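Local coordinates for protein bottromycin amidohydrolase (Streptomyces purpureus, PDB 6I5S) that acts as a thiazoline-specific amidohydrolase that binds zinc ions and serves as the gatekeeper of bottromycin biosynthesis, at residues Ala262-His267 and Glu339-Leu344; Val269-Val274 and Ala365-Ala370. All coordinates share one frame; numbering follows the deposited sequence. Where two conformers were deposited one is given.

Contact 1 (Ala262-His267 and Glu339-Leu344)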
loop_
_atom_site.group_PDB
_atom_site.type_symbol
_atom_site.label_atom_id
_atom_site.label_comp_id
_atom_site.label_asym_id
_atom_site.label_seq_id
_atom_site.Cartn_x
_atom_site.Cartn_y
_atom_site.Cartn_z
ATOM N N ALA A 262 -24.762 1.225 -1.747
ATOM C CA ALA A 262 -24.874 2.683 -1.812
ATOM C C ALA A 262 -24.588 3.349 -0.469
ATOM O O ALA A 262 -24.327 4.558 -0.427
ATOM C CB ALA A 262 -26.267 3.092 -2.288
ATOM N N GLU A 263 -24.650 2.598 0.632
ATOM C CA GLU A 263 -24.194 3.131 1.905
ATOM C C GLU A 263 -22.710 3.483 1.859
ATOM O O GLU A 263 -22.237 4.252 2.698
ATOM C CB GLU A 263 -24.467 2.122 3.014
ATOM C CG GLU A 263 -25.931 2.082 3.475
ATOM C CD GLU A 263 -26.254 0.852 4.321
ATOM O OE1 GLU A 263 -25.332 0.312 4.975
ATOM O OE2 GLU A 263 -27.429 0.421 4.334
ATOM N N ALA A 264 -21.970 2.960 0.892
ATOM C CA ALA A 264 -20.539 3.223 0.838
ATOM C C ALA A 264 -20.176 4.440 -0.004
ATOM O O ALA A 264 -18.987 4.744 -0.136
ATOM C CB ALA A 264 -19.797 1.994 0.309
ATOM N N ALA A 265 -21.150 5.160 -0.548
ATOM C CA ALA A 265 -20.814 6.296 -1.397
ATOM C C ALA A 265 -20.045 7.338 -0.609
ATOM O O ALA A 265 -20.444 7.717 0.486
ATOM C CB ALA A 265 -22.082 6.903 -2.000
ATOM N N GLY A 266 -18.911 7.777 -1.165
ATOM C CA GLY A 266 -18.031 8.717 -0.527
ATOM C C GLY A 266 -17.063 8.143 0.468
ATOM O O GLY A 266 -16.214 8.883 0.965
ATOM N N HIS A 267 -17.135 6.864 0.769
ATOM C CA HIS A 267 -16.255 6.298 1.769
ATOM C C HIS A 267 -15.100 5.537 1.123
ATOM O O HIS A 267 -15.229 4.968 0.032
ATOM C CB HIS A 267 -17.070 5.423 2.695
ATOM C CG HIS A 267 -18.078 6.216 3.471
ATOM N ND1 HIS A 267 -19.434 6.051 3.324
ATOM C CD2 HIS A 267 -17.918 7.245 4.347
ATOM C CE1 HIS A 267 -20.071 6.911 4.098
ATOM N NE2 HIS A 267 -19.175 7.640 4.738
ATOM N N GLU A 339 -20.991 2.713 -7.204
ATOM C CA GLU A 339 -21.923 3.407 -6.297
ATOM C C GLU A 339 -21.311 4.664 -5.684
ATOM O O GLU A 339 -21.998 5.359 -4.938
ATOM C CB GLU A 339 -22.392 2.485 -5.167
ATOM C CG GLU A 339 -23.205 1.295 -5.616
ATOM C CD GLU A 339 -24.562 1.691 -6.110
ATOM O OE1 GLU A 339 -25.047 2.781 -5.723
ATOM O OE2 GLU A 339 -25.150 0.912 -6.878
ATOM N N GLY A 340 -20.042 4.956 -5.944
ATOM C CA GLY A 340 -19.414 6.162 -5.450
ATOM C C GLY A 340 -18.415 5.960 -4.328
ATOM O O GLY A 340 -17.935 6.963 -3.779
ATOM N N ALA A 341 -18.159 4.721 -3.901
ATOM C CA ALA A 341 -17.078 4.468 -2.954
ATOM C C ALA A 341 -15.744 4.882 -3.576
ATOM O O ALA A 341 -15.580 4.944 -4.792
ATOM C CB ALA A 341 -16.972 2.994 -2.560
ATOM N N ARG A 342 -14.781 5.123 -2.716
ATOM C CA ARG A 342 -13.484 5.659 -3.114
ATOM C C ARG A 342 -12.482 4.549 -2.862
ATOM O O ARG A 342 -11.998 4.341 -1.748
ATOM C CB ARG A 342 -13.173 6.981 -2.360
ATOM C CG ARG A 342 -14.195 8.086 -2.676
ATOM C CD ARG A 342 -13.982 9.360 -1.856
ATOM N NE ARG A 342 -12.846 10.071 -2.437
ATOM C CZ ARG A 342 -12.401 11.246 -2.001
ATOM N NH1 ARG A 342 -13.012 11.863 -0.994
ATOM N NH2 ARG A 342 -11.350 11.802 -2.570
ATOM N N LEU A 343 -12.112 3.866 -3.924
ATOM C CA LEU A 343 -11.224 2.726 -3.767
ATOM C C LEU A 343 -9.771 3.163 -3.555
ATOM O O LEU A 343 -9.352 4.235 -3.982
ATOM C CB LEU A 343 -11.287 1.823 -4.976
ATOM C CG LEU A 343 -12.563 1.015 -5.119
ATOM C CD1 LEU A 343 -12.490 0.249 -6.488
ATOM C CD2 LEU A 343 -12.749 0.058 -4.029
ATOM N N LEU A 344 -9.026 2.297 -2.880
ATOM C CA LEU A 344 -7.596 2.474 -2.601
ATOM C C LEU A 344 -6.877 1.202 -3.015
ATOM O O LEU A 344 -7.458 0.103 -3.068
ATOM C CB LEU A 344 -7.347 2.749 -1.079
ATOM C CG LEU A 344 -8.091 3.945 -0.502
ATOM C CD1 LEU A 344 -8.008 3.916 1.043
ATOM C CD2 LEU A 344 -7.426 5.230 -1.039
HETATM O O HOH W 1 -15.471 11.410 0.397
#
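Gly266 and His267 join Gly340 and Arg342 through two direct backbone hydrogen bonds. Gly266 N donates to Gly340 O at 2.9 Å. The bond is nearly straight at hydrogen (171°), yet the donor sits above the carbonyl plane, 58° out of it. Arg342 N donates to His267 O at 2.8 Å, with a smaller tilt. A CA-H...O contact adds to these, from Ala341 CA to Ala264 O at 3.4 Å.

One link runs through water. It donates to Gly266 O at 2.7 Å and accepts from Arg342 NH1 at 2.9 Å, lying at the edge of the guanidinium and in its plane. Arg342 CD also rests on Gly266 O. The chain bends at chi3 (77°), which turns NE off the line of the extended part. NH2 forms salt bridges with Asp384 and Asp387, so the water and the two aspartates hold the two terminal nitrogens.

The apolar contacts are small. Ala264 CB meets Ala341 CB at 4.1 Å, and Leu336 of helix 316-338 touches both. Near the surface, Ala265 CB lies 3.3 Å from Glu339 O. Glu339 OE1 approaches CB of Ala262, which is poorly ordered.

Gly340 follows helix 316-338 in a Schellman motif with positive phi. A CB there would crowd Ala265 CB and press on the carbonyl O of Glu339. A type II turn from Ala264 to His267 leads into strand 268-270. The Arg342 N to His267 O bond begins the pairing of parallel strands 268-270 and 342-343, consistent with the alpha/beta barrel of the amidohydrolase superfamily.

Contact 2 (Val269-Val274 and Ala365-Ala370); sequences VCPTLV and AELTRA
Leu273 and Glu366 mark the closest backbone approach, with CA atoms 6.4 Å apart where the first turn of helix 273-280 faces helix 358-369, and no hydrogen bond joins the two segments. The side chains of Leu273 and Glu366 cross obliquely. Leu273 CB packs on Glu366 CB at 3.7 Å. Leu273 CD1 also touches Glu366 CB and meets Leu367 CD2 at 3.8 Å, and those two leucines cross at about a right angle. Pro271 CG closes on the same methyl, Leu367 CD2, at 4.3 Å.

Two N-H groups of the helix start, those of Leu273 and Val274, are taken up by Glu363, about one turn before Glu366 on helix 358-369. Thr272 takes the N-cap position without capping the helix through its hydroxyl. Thr272 OG1 is hydrogen-bonded to His229, a zinc ligand, and makes a weak bond to Pro271 O. Segment 269-274 carries the chain from the end of strand 268-270 into helix 273-280, consistent with the barrel fold of metal-dependent amidohydrolases. Through Thr272 it reaches the second shell of the metal site.

Glu366 is bent at chi2 (-80°), which folds CD back beside Leu273 CB. Its CG lies 4.0 Å from Val274 N. The carboxylate OE2 is shared by two arginines. Glu366 OE2 lies in the guanidinium plane of Arg369, at its edge, 2.7 Å from NH2; Arg277 NE of helix 273-280 makes the other salt bridge. An alanine in place of Glu366 would probably leave Arg277 and Arg369 without their shared carboxylate and open a gap beside Val274 N. Arg369 also makes a cation-pi contact with Phe285, beyond helix 273-280.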
loop_
_atom_site.group_PDB
_atom_site.type_symbol
_atom_site.label_atom_id
_atom_site.label_comp_id
_atom_site.label_asym_id
_atom_site.label_seq_id
_atom_site.Cartn_x
_atom_site.Cartn_y
_atom_site.Cartn_z
ATOM N N VAL A 269 -12.483 2.663 0.625
ATOM C CA VAL A 269 -12.494 1.207 0.732
ATOM C C VAL A 269 -11.176 0.679 0.166
ATOM O O VAL A 269 -10.861 0.960 -0.975
ATOM C CB VAL A 269 -13.691 0.607 -0.036
ATOM C CG1 VAL A 269 -13.582 -0.900 -0.088
ATOM C CG2 VAL A 269 -14.969 1.043 0.624
ATOM N N CYS A 270 -10.434 -0.092 0.955
ATOM C CA CYS A 270 -9.147 -0.667 0.563
ATOM C C CYS A 270 -9.299 -2.184 0.573
ATOM O O CYS A 270 -9.125 -2.823 1.609
ATOM C CB CYS A 270 -8.033 -0.196 1.518
ATOM S SG CYS A 270 -6.448 -0.779 1.009
ATOM N N PRO A 271 -9.618 -2.810 -0.572
ATOM C CA PRO A 271 -10.028 -4.231 -0.540
ATOM C C PRO A 271 -8.892 -5.237 -0.423
ATOM O O PRO A 271 -9.158 -6.403 -0.097
ATOM C CB PRO A 271 -10.795 -4.409 -1.868
ATOM C CG PRO A 271 -10.272 -3.323 -2.779
ATOM C CD PRO A 271 -9.933 -2.142 -1.848
ATOM N N THR A 272 -7.653 -4.839 -0.704
ATOM C CA THR A 272 -6.481 -5.714 -0.690
ATOM C C THR A 272 -6.772 -7.049 -1.354
ATOM O O THR A 272 -6.565 -8.116 -0.790
ATOM C CB THR A 272 -5.904 -5.926 0.716
ATOM O OG1 THR A 272 -6.799 -6.660 1.533
ATOM C CG2 THR A 272 -5.634 -4.616 1.410
ATOM N N LEU A 273 -7.148 -6.967 -2.634
ATOM C CA LEU A 273 -7.526 -8.189 -3.353
ATOM C C LEU A 273 -6.324 -9.112 -3.518
ATOM O O LEU A 273 -6.457 -10.354 -3.454
ATOM C CB LEU A 273 -8.119 -7.843 -4.713
ATOM C CG LEU A 273 -9.413 -7.043 -4.595
ATOM C CD1 LEU A 273 -9.786 -6.482 -5.987
ATOM C CD2 LEU A 273 -10.614 -7.886 -4.050
ATOM N N VAL A 274 -5.146 -8.524 -3.744
ATOM C CA VAL A 274 -3.915 -9.323 -3.891
ATOM C C VAL A 274 -3.651 -10.176 -2.663
ATOM O O VAL A 274 -3.138 -11.302 -2.781
ATOM C CB VAL A 274 -2.715 -8.414 -4.207
ATOM C CG1 VAL A 274 -2.476 -7.367 -3.107
ATOM C CG2 VAL A 274 -1.440 -9.248 -4.481
ATOM N N ALA A 365 -3.594 -4.894 -10.989
ATOM C CA ALA A 365 -4.076 -5.921 -11.926
ATOM C C ALA A 365 -5.388 -6.562 -11.442
ATOM O O ALA A 365 -6.296 -6.790 -12.235
ATOM C CB ALA A 365 -2.986 -6.979 -12.123
ATOM N N GLU A 366 -5.505 -6.861 -10.145
ATOM C CA GLU A 366 -6.771 -7.368 -9.614
ATOM C C GLU A 366 -7.923 -6.406 -9.874
ATOM O O GLU A 366 -9.020 -6.833 -10.274
ATOM C CB GLU A 366 -6.697 -7.621 -8.103
ATOM C CG GLU A 366 -5.789 -8.768 -7.643
ATOM C CD GLU A 366 -6.381 -10.139 -7.760
ATOM O OE1 GLU A 366 -7.617 -10.252 -7.892
ATOM O OE2 GLU A 366 -5.605 -11.136 -7.705
ATOM N N LEU A 367 -7.704 -5.111 -9.629
ATOM C CA LEU A 367 -8.772 -4.133 -9.783
ATOM C C LEU A 367 -9.145 -3.938 -11.253
ATOM O O LEU A 367 -10.327 -3.823 -11.590
ATOM C CB LEU A 367 -8.333 -2.806 -9.151
ATOM C CG LEU A 367 -8.240 -2.842 -7.620
ATOM C CD1 LEU A 367 -7.453 -1.657 -7.122
ATOM C CD2 LEU A 367 -9.667 -2.812 -7.049
ATOM N N THR A 368 -8.157 -3.934 -12.155
ATOM C CA THR A 368 -8.506 -3.783 -13.566
ATOM C C THR A 368 -9.121 -5.063 -14.147
ATOM O O THR A 368 -10.007 -4.981 -15.012
ATOM C CB THR A 368 -7.270 -3.356 -14.394
ATOM O OG1 THR A 368 -6.171 -4.262 -14.193
ATOM C CG2 THR A 368 -6.842 -1.955 -13.965
ATOM N N ARG A 369 -8.694 -6.248 -13.669
ATOM C CA ARG A 369 -9.359 -7.490 -14.076
ATOM C C ARG A 369 -10.836 -7.465 -13.720
ATOM O O ARG A 369 -11.655 -8.022 -14.441
ATOM C CB ARG A 369 -8.725 -8.729 -13.429
ATOM C CG ARG A 369 -7.444 -9.184 -14.063
ATOM C CD ARG A 369 -7.074 -10.624 -13.693
ATOM N NE ARG A 369 -6.756 -10.895 -12.290
ATOM C CZ ARG A 369 -5.599 -10.685 -11.685
ATOM N NH1 ARG A 369 -4.560 -10.181 -12.307
ATOM N NH2 ARG A 369 -5.498 -11.036 -10.436
ATOM N N ALA A 370 -11.182 -6.861 -12.577
ATOM C CA ALA A 370 -12.569 -6.715 -12.146
ATOM C C ALA A 370 -13.348 -5.689 -12.952
ATOM O O ALA A 370 -14.580 -5.627 -12.815
ATOM C CB ALA A 370 -12.600 -6.351 -10.659
#

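Every residue that touches across contact 2 is buried, while contact 1 is only partly buried and lies further from the centre of the chain. Both reach the same parallel sheet. Contact 1 joins the turn before strand 268-270 to strand 342-343 and the loop before it; contact 2 holds what follows strand 268-270 against helix 358-369, the helix after strand 342-343. The two meet directly, where Arg342 O and Leu344 N probably bond to Val269 N and O. Contact 1 relies on backbone bonds, glycines and a bridging water, contact 2 on leucine packing beside a charged cluster. Contact 2 also reaches toward the metal site, with the Val274 side chain about 11 Å from a zinc ion.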